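Local coordinates for protein ricin B-related lectin (Polyporus squamosus, PDB 5MUA) that binds galactose through a ricin-type beta-trefoil and carries a papain-like domain that holds calcium and the protease inhibitor E-64, at residues T159-P164 with Q168-Y173; L182-I187 with T261-E266; S194-T199 with A212-G217. All coordinates share one frame; numbering follows the deposited sequence. Where two conformers were deposited one is given.

Interaction 1: T159-P164 with Q168-Y173; sequences TLLACP and QDFKSY
F170 meets L160 and L161 where the C-terminal part of helix 153-162 packs on strand 170-173, a helix-on-strand contact in the papain-like part of the chain. Just ahead of the strand the chain turns a corner at Q168 and D169, and the carboxylate of D169 is salt-bridged to R167. The ring of F170 is then carried straight at the helix, since its CG is anti to the backbone N (chi1 180°). It presents an edge rather than a face: L160 CD2 lies in the ring plane, 3.8 Å from both CE2 and CZ of F170, and the two side chains run nearly at right angles. The other methyl, L160 CD1, comes to 4.0 Å from F170 CZ. L161 reaches further round this edge, more lightly, with L161 CD2 4.2 Å from F170 CD2. Branched leucines suit this place because their two methyls can follow the rim of a flat ring.

K171 points away from the helix, and its backbone bonds to Y282 and G284 fix the strand beside strand 280-285. With S172, whose side chain is about 8 Å from the bound E64, the chain faces the helix again. A small residue fits here: S172 CB is 3.8 Å from L160 CD2, so that one methyl is shared between serine and phenylalanine. L160 is also backed by W252. Y173 turns outward like K171 and serves the dimer: its ring stacks on F283 of the second subunit, and its OH makes a weak hydrogen bond to Y173 OH of that subunit.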
ATOM      1  N   THR B 159       2.100  12.276 -19.561  1.00 15.52           N
ATOM      2  CA  THR B 159       3.235  11.429 -19.754  1.00 15.42           C
ATOM      3  C   THR B 159       2.820   9.947 -19.880  1.00 16.51           C
ATOM      4  O   THR B 159       3.220   9.226 -20.818  1.00 16.91           O
ATOM      5  CB  THR B 159       4.233  11.678 -18.627  1.00 16.74           C
ATOM      6  OG1 THR B 159       4.826  12.959 -18.912  1.00 15.75           O
ATOM      7  CG2 THR B 159       5.332  10.656 -18.600  1.00 17.15           C
ATOM      8  N   LEU B 160       1.980   9.556 -18.961  1.00 16.60           N
ATOM      9  CA  LEU B 160       1.519   8.170 -18.873  1.00 17.94           C
ATOM     10  C   LEU B 160       0.726   7.786 -20.115  1.00 18.44           C
ATOM     11  O   LEU B 160       1.017   6.763 -20.751  1.00 19.22           O
ATOM     12  CB  LEU B 160       0.665   8.022 -17.626  1.00 18.80           C
ATOM     13  CG  LEU B 160       0.043   6.687 -17.382  1.00 17.49           C
ATOM     14  CD1 LEU B 160       1.092   5.592 -17.212  1.00 18.14           C
ATOM     15  CD2 LEU B 160      -0.824   6.834 -16.156  1.00 19.88           C
ATOM     16  N   LEU B 161      -0.179   8.634 -20.530  1.00 19.15           N
ATOM     17  CA  LEU B 161      -0.906   8.390 -21.781  1.00 24.15           C
ATOM     18  C   LEU B 161      -0.081   8.371 -23.036  1.00 25.07           C
ATOM     19  O   LEU B 161      -0.522   7.800 -23.998  1.00 26.89           O
ATOM     20  CB  LEU B 161      -2.131   9.314 -21.942  1.00 28.09           C
ATOM     21  CG  LEU B 161      -3.199   9.086 -20.870  1.00 34.97           C
ATOM     22  CD1 LEU B 161      -4.328  10.094 -21.067  1.00 41.96           C
ATOM     23  CD2 LEU B 161      -3.730   7.651 -20.831  1.00 36.82           C
ATOM     24  N   ALA B 162       1.096   8.998 -23.064  1.00 21.11           N
ATOM     25  CA  ALA B 162       1.925   9.008 -24.251  1.00 20.05           C
ATOM     26  C   ALA B 162       2.977   7.879 -24.290  1.00 19.95           C
ATOM     27  O   ALA B 162       3.684   7.685 -25.266  1.00 21.56           O
ATOM     28  CB  ALA B 162       2.605  10.363 -24.395  1.00 21.26           C
ATOM     29  N   CYS B 163       3.081   7.099 -23.230  1.00 19.74           N
ATOM     30  CA  CYS B 163       4.077   6.029 -23.213  1.00 18.25           C
ATOM     31  C   CYS B 163       3.640   4.786 -24.018  1.00 17.21           C
ATOM     32  O   CYS B 163       2.466   4.589 -24.274  1.00 18.59           O
ATOM     33  CB  CYS B 163       4.452   5.702 -21.771  1.00 19.86           C
ATOM     34  SG  CYS B 163       3.711   4.286 -20.918  0.70 21.88           S
ATOM     35  N   PRO B 164       4.599   3.956 -24.430  1.00 16.20           N
ATOM     36  CA  PRO B 164       4.309   2.881 -25.336  1.00 15.89           C
ATOM     37  C   PRO B 164       3.850   1.608 -24.585  1.00 18.24           C
ATOM     38  O   PRO B 164       3.684   0.607 -25.216  1.00 18.92           O
ATOM     39  CB  PRO B 164       5.681   2.581 -26.012  1.00 16.66           C
ATOM     40  CG  PRO B 164       6.663   2.998 -25.018  1.00 17.63           C
ATOM     41  CD  PRO B 164       6.051   4.163 -24.273  1.00 17.33           C
ATOM     42  N   GLN B 168      -5.043  -0.799 -25.061  1.00 17.35           N
ATOM     43  CA  GLN B 168      -6.151   0.059 -25.538  1.00 19.93           C
ATOM     44  C   GLN B 168      -7.148   0.353 -24.486  1.00 18.84           C
ATOM     45  O   GLN B 168      -7.743   1.419 -24.471  1.00 20.58           O
ATOM     46  CB  GLN B 168      -6.905  -0.545 -26.771  1.00 21.91           C
ATOM     47  CG  GLN B 168      -6.071  -0.624 -28.023  1.00 25.71           C
ATOM     48  CD  GLN B 168      -6.841  -0.630 -29.399  1.00 30.84           C
ATOM     49  OE1 GLN B 168      -7.716  -1.479 -29.698  1.00 27.95           O
ATOM     50  NE2 GLN B 168      -6.466   0.337 -30.254  1.00 34.80           N
ATOM     51  N   ASP B 169      -7.327  -0.591 -23.577  1.00 17.49           N
ATOM     52  CA  ASP B 169      -8.282  -0.452 -22.525  1.00 16.88           C
ATOM     53  C   ASP B 169      -7.730   0.127 -21.227  1.00 18.39           C
ATOM     54  O   ASP B 169      -8.430   0.131 -20.172  1.00 17.31           O
ATOM     55  CB  ASP B 169      -8.980  -1.822 -22.271  1.00 17.97           C
ATOM     56  CG  ASP B 169      -8.042  -2.898 -21.749  1.00 18.30           C
ATOM     57  OD1 ASP B 169      -6.817  -2.729 -21.619  1.00 16.37           O
ATOM     58  OD2 ASP B 169      -8.525  -4.018 -21.432  1.00 21.04           O
ATOM     59  N   PHE B 170      -6.523   0.679 -21.298  1.00 18.35           N
ATOM     60  CA  PHE B 170      -5.856   1.193 -20.102  1.00 17.87           C
ATOM     61  C   PHE B 170      -6.707   2.271 -19.468  1.00 17.60           C
ATOM     62  O   PHE B 170      -7.197   3.163 -20.156  1.00 18.98           O
ATOM     63  CB  PHE B 170      -4.567   1.886 -20.478  1.00 17.23           C
ATOM     64  CG  PHE B 170      -3.807   2.458 -19.310  1.00 15.99           C
ATOM     65  CD1 PHE B 170      -3.213   1.629 -18.419  1.00 15.07           C
ATOM     66  CD2 PHE B 170      -3.639   3.815 -19.174  1.00 16.04           C
ATOM     67  CE1 PHE B 170      -2.500   2.108 -17.323  1.00 15.43           C
ATOM     68  CE2 PHE B 170      -2.885   4.307 -18.150  1.00 15.63           C
ATOM     69  CZ  PHE B 170      -2.317   3.460 -17.197  1.00 15.84           C
ATOM     70  N   LYS B 171      -6.895   2.178 -18.166  1.00 17.05           N
ATOM     71  CA  LYS B 171      -7.445   3.278 -17.350  1.00 18.47           C
ATOM     72  C   LYS B 171      -6.533   3.565 -16.178  1.00 18.86           C
ATOM     73  O   LYS B 171      -5.973   2.653 -15.570  1.00 17.54           O
ATOM     74  CB  LYS B 171      -8.788   2.897 -16.764  1.00 22.25           C
ATOM     75  CG  LYS B 171      -9.862   2.389 -17.729  1.00 26.29           C
ATOM     76  CD  LYS B 171     -10.562   3.490 -18.511  1.00 33.51           C
ATOM     77  CE  LYS B 171     -11.707   2.937 -19.371  1.00 37.79           C
ATOM     78  NZ  LYS B 171     -11.184   2.553 -20.713  1.00 40.32           N
ATOM     79  N   SER B 172      -6.400   4.838 -15.848  1.00 18.64           N
ATOM     80  CA  SER B 172      -5.624   5.232 -14.744  1.00 18.15           C
ATOM     81  C   SER B 172      -6.425   6.216 -13.887  1.00 17.93           C
ATOM     82  O   SER B 172      -7.414   6.822 -14.361  1.00 15.35           O
ATOM     83  CB  SER B 172      -4.332   5.870 -15.221  1.00 21.24           C
ATOM     84  OG  SER B 172      -4.617   6.965 -16.051  1.00 22.06           O
ATOM     85  N   TYR B 173      -5.948   6.352 -12.652  1.00 16.42           N
ATOM     86  CA  TYR B 173      -6.595   7.145 -11.606  1.00 16.41           C
ATOM     87  C   TYR B 173      -5.532   7.934 -10.871  1.00 15.45           C
ATOM     88  O   TYR B 173      -4.495   7.385 -10.516  1.00 15.62           O
ATOM     89  CB  TYR B 173      -7.310   6.181 -10.696  1.00 15.80           C
ATOM     90  CG  TYR B 173      -8.333   5.333 -11.452  1.00 16.81           C
ATOM     91  CD1 TYR B 173      -9.589   5.856 -11.803  1.00 17.90           C
ATOM     92  CD2 TYR B 173      -7.994   4.099 -11.921  1.00 17.33           C
ATOM     93  CE1 TYR B 173     -10.499   5.102 -12.506  1.00 19.07           C
ATOM     94  CE2 TYR B 173      -8.872   3.361 -12.673  1.00 18.82           C
ATOM     95  CZ  TYR B 173     -10.116   3.874 -12.947  1.00 18.82           C
ATOM     96  OH  TYR B 173     -10.972   3.104 -13.688  1.00 24.08           O
TER

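Interaction 2: L182-I187 with T261-E266; sequences LTRDQI and TVTFFE
I187, in the first turn of helix 184-194, stands over F265 of strand 261-266 with their CA atoms 9.4 Å apart, so that the two backbones are joined by side chains alone. On the isoleucine side one methyl makes the contact. I187 CG2, held anti to the main-chain N, lies over one face of the F265 ring, 4.2 Å from the centroid and 17° off the ring normal, a CH-pi contact. Displaced toward the rim, I187 CG2 is 4.0 Å from F265 CE1, and the two side chains run side by side in opposite senses. A beta-branched isoleucine suits the spot, offering a methyl close to the helix while its other branch runs on separately. F265 sits in an aromatic cluster: its ring stacks with F215 and meets Y272 and W191 edge-to-face.

The helix start is locked by a capping box. T183, the N-cap, accepts from Q186 N through OG1 at 3.0 Å, and Q186 returns the bond, its OE1 taking T183 N at 2.9 Å. That second bond is nearly straight (170°), although the donor stands above the plane of the amide carbonyl. In this papain-like domain the capped helix packs on the strands, I187 also touching F253 of strand 246-255 and F215 of helix 208-226.

Nearer the surface R184 reaches out with its chain extended from CG to NE and brings NH2 to within 3.4 Å of T263 CG2, the methyl meeting the guanidinium obliquely. The polar ends converge on one carboxylate oxygen: E255 OE2 is salt-bridged to R184 NH2 and hydrogen-bonded to T263 OG1. Threonine suits this place by supplying both a methyl for the arginine and a hydroxyl for the glutamate.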
ATOM      1  N   LEU B 182      11.224  11.144  -7.458  1.00 12.68           N
ATOM      2  CA  LEU B 182      12.341  10.626  -6.705  1.00 12.78           C
ATOM      3  C   LEU B 182      13.479  10.204  -7.594  1.00 13.05           C
ATOM      4  O   LEU B 182      13.263   9.845  -8.746  1.00 12.86           O
ATOM      5  CB  LEU B 182      11.896   9.366  -5.929  1.00 13.45           C
ATOM      6  CG  LEU B 182      10.791   9.728  -4.926  1.00 13.94           C
ATOM      7  CD1 LEU B 182      10.264   8.412  -4.388  1.00 14.09           C
ATOM      8  CD2 LEU B 182      11.279  10.623  -3.783  1.00 14.58           C
ATOM      9  N   THR B 183      14.663  10.130  -7.001  1.00 14.29           N
ATOM     10  CA  THR B 183      15.816   9.546  -7.673  1.00 14.12           C
ATOM     11  C   THR B 183      15.812   8.041  -7.506  1.00 15.23           C
ATOM     12  O   THR B 183      15.146   7.464  -6.622  1.00 14.31           O
ATOM     13  CB  THR B 183      17.149  10.042  -7.078  1.00 15.12           C
ATOM     14  OG1 THR B 183      17.264   9.645  -5.716  1.00 13.72           O
ATOM     15  CG2 THR B 183      17.278  11.623  -7.168  1.00 14.59           C
ATOM     16  N   ARG B 184      16.619   7.409  -8.364  1.00 15.95           N
ATOM     17  CA  ARG B 184      16.846   5.978  -8.177  1.00 16.89           C
ATOM     18  C   ARG B 184      17.454   5.610  -6.869  1.00 15.02           C
ATOM     19  O   ARG B 184      17.102   4.599  -6.232  1.00 14.07           O
ATOM     20  CB  ARG B 184      17.590   5.382  -9.395  1.00 16.82           C
ATOM     21  CG  ARG B 184      16.632   5.236 -10.553  1.00 16.14           C
ATOM     22  CD  ARG B 184      17.210   4.403 -11.678  1.00 18.04           C
ATOM     23  NE  ARG B 184      16.440   4.497 -12.921  1.00 18.27           N
ATOM     24  CZ  ARG B 184      16.625   3.687 -13.981  1.00 22.33           C
ATOM     25  NH1 ARG B 184      17.507   2.670 -13.933  1.00 20.62           N
ATOM     26  NH2 ARG B 184      15.932   3.888 -15.092  1.00 25.31           N
ATOM     27  N   ASP B 185      18.367   6.419  -6.380  1.00 15.85           N
ATOM     28  CA  ASP B 185      18.936   6.136  -5.094  1.00 15.32           C
ATOM     29  C   ASP B 185      17.901   6.128  -4.040  1.00 15.55           C
ATOM     30  O   ASP B 185      17.910   5.279  -3.137  1.00 15.27           O
ATOM     31  CB  ASP B 185      20.031   7.154  -4.765  1.00 16.61           C
ATOM     32  CG  ASP B 185      21.333   6.909  -5.546  1.00 20.14           C
ATOM     33  OD1 ASP B 185      21.578   5.836  -6.077  1.00 18.27           O
ATOM     34  OD2 ASP B 185      22.154   7.848  -5.572  1.00 22.37           O
ATOM     35  N   GLN B 186      16.965   7.076  -4.129  1.00 15.00           N
ATOM     36  CA  GLN B 186      15.947   7.170  -3.122  1.00 15.35           C
ATOM     37  C   GLN B 186      14.945   5.995  -3.191  1.00 13.35           C
ATOM     38  O   GLN B 186      14.645   5.404  -2.149  1.00 15.92           O
ATOM     39  CB  GLN B 186      15.197   8.481  -3.252  1.00 17.00           C
ATOM     40  CG  GLN B 186      16.052   9.691  -2.807  1.00 15.63           C
ATOM     41  CD  GLN B 186      15.524  10.999  -3.362  1.00 15.40           C
ATOM     42  OE1 GLN B 186      14.681  11.006  -4.269  1.00 14.76           O
ATOM     43  NE2 GLN B 186      16.049  12.099  -2.880  1.00 13.52           N
ATOM     44  N   ILE B 187      14.482   5.681  -4.398  1.00 13.63           N
ATOM     45  CA  ILE B 187      13.592   4.555  -4.643  1.00 13.42           C
ATOM     46  C   ILE B 187      14.241   3.309  -4.138  1.00 14.67           C
ATOM     47  O   ILE B 187      13.653   2.545  -3.370  1.00 13.29           O
ATOM     48  CB  ILE B 187      13.216   4.431  -6.119  1.00 13.68           C
ATOM     49  CG1 ILE B 187      12.292   5.627  -6.495  1.00 14.61           C
ATOM     50  CG2 ILE B 187      12.409   3.181  -6.388  1.00 14.57           C
ATOM     51  CD1 ILE B 187      12.369   5.892  -7.984  1.00 15.29           C
ATOM     52  N   THR B 261       9.817  10.204 -19.691  1.00 17.27           N
ATOM     53  CA  THR B 261      10.161   8.782 -19.758  1.00 18.13           C
ATOM     54  C   THR B 261       9.461   8.071 -18.578  1.00 15.37           C
ATOM     55  O   THR B 261       9.763   8.407 -17.427  1.00 16.69           O
ATOM     56  CB  THR B 261      11.688   8.578 -19.599  1.00 20.23           C
ATOM     57  OG1 THR B 261      12.360   9.319 -20.627  1.00 23.63           O
ATOM     58  CG2 THR B 261      12.126   7.098 -19.671  1.00 22.12           C
ATOM     59  N   VAL B 262       8.616   7.081 -18.867  1.00 15.37           N
ATOM     60  CA  VAL B 262       8.084   6.176 -17.846  1.00 15.34           C
ATOM     61  C   VAL B 262       9.038   4.982 -17.657  1.00 16.33           C
ATOM     62  O   VAL B 262       9.370   4.291 -18.610  1.00 18.13           O
ATOM     63  CB  VAL B 262       6.646   5.771 -18.170  1.00 15.89           C
ATOM     64  CG1 VAL B 262       6.169   4.851 -17.077  1.00 15.41           C
ATOM     65  CG2 VAL B 262       5.733   7.018 -18.307  1.00 17.11           C
ATOM     66  N   THR B 263       9.498   4.760 -16.442  1.00 14.69           N
ATOM     67  CA  THR B 263      10.404   3.677 -16.125  1.00 15.71           C
ATOM     68  C   THR B 263       9.622   2.705 -15.226  1.00 15.90           C
ATOM     69  O   THR B 263       8.786   3.133 -14.460  1.00 14.56           O
ATOM     70  CB  THR B 263      11.620   4.196 -15.396  1.00 18.12           C
ATOM     71  OG1 THR B 263      12.319   5.056 -16.300  1.00 21.99           O
ATOM     72  CG2 THR B 263      12.613   3.077 -15.103  1.00 20.34           C
ATOM     73  N   PHE B 264       9.922   1.411 -15.342  1.00 14.53           N
ATOM     74  CA  PHE B 264       9.203   0.387 -14.586  1.00 12.91           C
ATOM     75  C   PHE B 264      10.130  -0.206 -13.552  1.00 13.87           C
ATOM     76  O   PHE B 264      11.392  -0.216 -13.661  1.00 14.96           O
ATOM     77  CB  PHE B 264       8.561  -0.605 -15.540  1.00 14.19           C
ATOM     78  CG  PHE B 264       7.773   0.038 -16.595  1.00 14.92           C
ATOM     79  CD1 PHE B 264       6.440   0.381 -16.381  1.00 14.93           C
ATOM     80  CD2 PHE B 264       8.370   0.400 -17.803  1.00 16.43           C
ATOM     81  CE1 PHE B 264       5.700   1.011 -17.364  1.00 15.69           C
ATOM     82  CE2 PHE B 264       7.649   1.083 -18.789  1.00 16.11           C
ATOM     83  CZ  PHE B 264       6.312   1.385 -18.581  1.00 17.48           C
ATOM     84  N   PHE B 265       9.500  -0.662 -12.468  1.00 13.34           N
ATOM     85  CA  PHE B 265      10.174  -1.099 -11.298  1.00 12.47           C
ATOM     86  C   PHE B 265       9.533  -2.411 -10.800  1.00 13.50           C
ATOM     87  O   PHE B 265       8.300  -2.527 -10.715  1.00 13.21           O
ATOM     88  CB  PHE B 265      10.133  -0.018 -10.219  1.00 14.39           C
ATOM     89  CG  PHE B 265      10.902  -0.380  -8.951  1.00 14.01           C
ATOM     90  CD1 PHE B 265      12.290  -0.264  -8.905  1.00 14.69           C
ATOM     91  CD2 PHE B 265      10.252  -0.836  -7.812  1.00 14.76           C
ATOM     92  CE1 PHE B 265      12.998  -0.552  -7.749  1.00 15.79           C
ATOM     93  CE2 PHE B 265      10.957  -1.152  -6.648  1.00 15.18           C
ATOM     94  CZ  PHE B 265      12.321  -1.016  -6.607  1.00 15.81           C
ATOM     95  N   GLU B 266      10.379  -3.407 -10.564  1.00 12.28           N
ATOM     96  CA  GLU B 266       9.938  -4.716 -10.091  1.00 13.13           C
ATOM     97  C   GLU B 266      10.101  -4.790  -8.573  1.00 12.74           C
ATOM     98  O   GLU B 266      11.214  -4.964  -8.084  1.00 12.78           O
ATOM     99  CB  GLU B 266      10.715  -5.830 -10.786  1.00 12.90           C
ATOM    100  CG  GLU B 266      10.459  -7.212 -10.215  1.00 13.16           C
ATOM    101  CD  GLU B 266       8.959  -7.454 -10.186  1.00 15.01           C
ATOM    102  OE1 GLU B 266       8.428  -7.501  -9.105  1.00 16.76           O
ATOM    103  OE2 GLU B 266       8.394  -7.573 -11.266  1.00 14.84           O
TER

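Interaction 3: S194-T199 with A212-G217; sequences SGLGST and ATVFKG
L196 sits on a short 3-10 turn just after helix 184-194, and L196 CA lies 7.7 Å from F215 CA on helix 208-226, so that a loop leans on the flank of a helix. The motif before it is an ST turn: S194 OG accepts from L196 N at 3.0 Å, and it is also hydrogen-bonded to W191 O at the end of the preceding helix. G195 follows with a positive phi, which glycine adopts readily as the chain leaves the helix.

The leucine is directed at the neighbouring helix, and its two methyls divide the work. L196 CD1 settles against the base of the phenylalanine, 3.6 Å from F215 CB, close enough to touch the start of the side chain while approaching the ring itself only obliquely. L196 CD2 goes the other way, to V214 CG1 at 4.1 Å. A forked, apolar residue fits here because V214 and F215 are consecutive in the helix and leave its axis in different directions.

F206 and W191 complete the apolar surround of the leucine, while the F215 ring meets W191 edge-to-face. V214 also packs on G217 of the second subunit, so this part of the papain-like domain borders the dimer interface. A turn earlier the same helix carries D209 and D210, both calcium ligands.

Back in the loop, one carbonyl gathers several donors: G195 O takes the backbone N of S198 and the T199 hydroxyl, and in one of the two S198 conformers that serine's hydroxyl as well. In that conformer S198 OG is tilted 29° from the carbonyl plane, while T199 OG1, 2.9 Å from G195 O, comes from the opposite side of the plane and stands further out of it (43°).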
ATOM      1  N   SER B 194      12.306  -1.783   2.870  1.00 21.10           N
ATOM      2  CA  SER B 194      10.960  -2.409   2.948  1.00 20.02           C
ATOM      3  C   SER B 194      11.061  -3.873   3.373  1.00 19.10           C
ATOM      4  O   SER B 194      10.095  -4.396   3.942  1.00 22.34           O
ATOM      5  CB  SER B 194      10.205  -2.323   1.592  1.00 15.40           C
ATOM      6  OG  SER B 194      10.781  -3.273   0.653  1.00 14.84           O
ATOM      7  N   GLY B 195      12.153  -4.526   3.052  1.00 20.06           N
ATOM      8  CA  GLY B 195      12.321  -5.942   3.274  1.00 20.23           C
ATOM      9  C   GLY B 195      11.638  -6.790   2.192  1.00 19.05           C
ATOM     10  O   GLY B 195      11.677  -8.032   2.263  1.00 19.79           O
ATOM     11  N   LEU B 196      11.001  -6.172   1.194  1.00 17.21           N
ATOM     12  CA  LEU B 196      10.449  -6.912   0.073  1.00 15.01           C
ATOM     13  C   LEU B 196      11.411  -7.886  -0.621  1.00 16.29           C
ATOM     14  O   LEU B 196      11.028  -8.998  -1.008  1.00 15.15           O
ATOM     15  CB  LEU B 196       9.727  -6.006  -0.931  1.00 14.44           C
ATOM     16  CG  LEU B 196       8.486  -5.355  -0.366  1.00 13.55           C
ATOM     17  CD1 LEU B 196       7.981  -4.245  -1.305  1.00 12.61           C
ATOM     18  CD2 LEU B 196       7.354  -6.357  -0.114  1.00 13.25           C
ATOM     19  N   GLY B 197      12.684  -7.517  -0.709  1.00 16.43           N
ATOM     20  CA  GLY B 197      13.695  -8.339  -1.378  1.00 16.28           C
ATOM     21  C   GLY B 197      13.996  -9.672  -0.718  1.00 16.89           C
ATOM     22  O   GLY B 197      14.407 -10.597  -1.391  1.00 19.68           O
ATOM     23  N   SER B 198      13.755  -9.731   0.573  1.00 18.94           N
ATOM     24  CA  SER B 198      13.909 -10.965   1.360  0.70 20.11           C
ATOM     25  C   SER B 198      12.570 -11.608   1.724  1.00 20.10           C
ATOM     26  O   SER B 198      12.520 -12.498   2.559  1.00 22.06           O
ATOM     27  CB  SER B 198      14.655 -10.639   2.630  0.70 20.78           C
ATOM     28  OG  SER B 198      14.001  -9.570   3.257  0.70 25.08           O
ATOM     29  N   THR B 199      11.478 -11.155   1.132  1.00 17.86           N
ATOM     30  CA  THR B 199      10.157 -11.788   1.390  1.00 15.12           C
ATOM     31  C   THR B 199       9.945 -12.797   0.293  1.00 14.10           C
ATOM     32  O   THR B 199       9.913 -12.458  -0.893  1.00 13.82           O
ATOM     33  CB  THR B 199       9.032 -10.746   1.288  1.00 16.07           C
ATOM     34  OG1 THR B 199       9.273  -9.717   2.236  1.00 15.58           O
ATOM     35  CG2 THR B 199       7.637 -11.365   1.486  1.00 16.35           C
ATOM     36  N   ALA B 212       3.647  -5.081  -5.300  1.00 11.64           N
ATOM     37  CA  ALA B 212       3.472  -3.780  -5.900  1.00 10.68           C
ATOM     38  C   ALA B 212       2.665  -2.797  -5.003  1.00 11.42           C
ATOM     39  O   ALA B 212       2.956  -1.607  -4.868  1.00 11.17           O
ATOM     40  CB  ALA B 212       2.901  -3.890  -7.307  1.00 10.75           C
ATOM     41  N   THR B 213       1.649  -3.348  -4.373  1.00 10.82           N
ATOM     42  CA  THR B 213       0.805  -2.525  -3.491  1.00 10.96           C
ATOM     43  C   THR B 213       1.549  -2.160  -2.233  1.00 10.91           C
ATOM     44  O   THR B 213       1.449  -1.026  -1.785  1.00 11.22           O
ATOM     45  CB  THR B 213      -0.509  -3.270  -3.153  1.00 12.36           C
ATOM     46  OG1 THR B 213      -1.232  -3.403  -4.341  1.00 16.84           O
ATOM     47  CG2 THR B 213      -1.393  -2.452  -2.163  1.00 13.89           C
ATOM     48  N   VAL B 214       2.246  -3.107  -1.606  1.00 10.26           N
ATOM     49  CA  VAL B 214       2.959  -2.866  -0.394  1.00 10.98           C
ATOM     50  C   VAL B 214       4.099  -1.847  -0.686  1.00 11.54           C
ATOM     51  O   VAL B 214       4.301  -0.948   0.124  1.00 10.97           O
ATOM     52  CB  VAL B 214       3.498  -4.158   0.283  1.00 11.91           C
ATOM     53  CG1 VAL B 214       4.453  -3.853   1.425  1.00 12.55           C
ATOM     54  CG2 VAL B 214       2.320  -4.970   0.818  1.00 11.91           C
ATOM     55  N   PHE B 215       4.825  -2.031  -1.786  1.00 10.78           N
ATOM     56  CA  PHE B 215       5.901  -1.067  -2.105  1.00 11.46           C
ATOM     57  C   PHE B 215       5.337   0.354  -2.248  1.00 11.47           C
ATOM     58  O   PHE B 215       5.943   1.310  -1.681  1.00 10.88           O
ATOM     59  CB  PHE B 215       6.759  -1.479  -3.305  1.00 11.98           C
ATOM     60  CG  PHE B 215       7.908  -0.543  -3.546  1.00 12.02           C
ATOM     61  CD1 PHE B 215       8.817  -0.321  -2.531  1.00 11.43           C
ATOM     62  CD2 PHE B 215       8.032   0.134  -4.749  1.00 13.54           C
ATOM     63  CE1 PHE B 215       9.874   0.576  -2.704  1.00 12.85           C
ATOM     64  CE2 PHE B 215       9.054   1.052  -4.920  1.00 13.45           C
ATOM     65  CZ  PHE B 215       9.992   1.201  -3.913  1.00 13.33           C
ATOM     66  N   LYS B 216       4.215   0.475  -2.948  1.00  9.83           N
ATOM     67  CA  LYS B 216       3.549   1.746  -3.085  1.00 11.32           C
ATOM     68  C   LYS B 216       3.240   2.402  -1.762  1.00 10.73           C
ATOM     69  O   LYS B 216       3.440   3.651  -1.555  1.00 10.30           O
ATOM     70  CB  LYS B 216       2.384   1.704  -4.054  1.00 10.31           C
ATOM     71  CG  LYS B 216       1.671   3.025  -4.206  1.00 10.58           C
ATOM     72  CD  LYS B 216       0.703   3.084  -5.369  1.00 11.60           C
ATOM     73  CE  LYS B 216      -0.106   4.382  -5.273  1.00 11.72           C
ATOM     74  NZ  LYS B 216       0.751   5.600  -5.324  1.00 11.63           N
ATOM     75  N   GLY B 217       2.745   1.586  -0.847  1.00 10.55           N
ATOM     76  CA  GLY B 217       2.566   2.083   0.528  1.00 10.62           C
ATOM     77  C   GLY B 217       3.829   2.427   1.280  1.00 10.94           C
ATOM     78  O   GLY B 217       3.877   3.437   2.089  1.00 11.69           O
TER

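Overall arrangement
Following the chain from its N terminus, interaction 1 comes first and closes a very short loop, joining the end of helix 153-162 to strand 170-173 across three residues. Interaction 2 opens next, at the start of helix 184-194, and closes only at strand 261-266, after 73 intervening residues. Interaction 3 is nested inside that long loop and ties the turn after helix 184-194 to helix 208-226. Interactions 2 and 3 meet directly, F265 CE2 lying 3.4 Å from F215 CE2, so helices and strand share one aromatic core. Interaction 1 is joined to interaction 2 through strand 261-266, where T159 and C163 pack on V262. Interactions 1 and 3 do not touch, but both reach the second subunit.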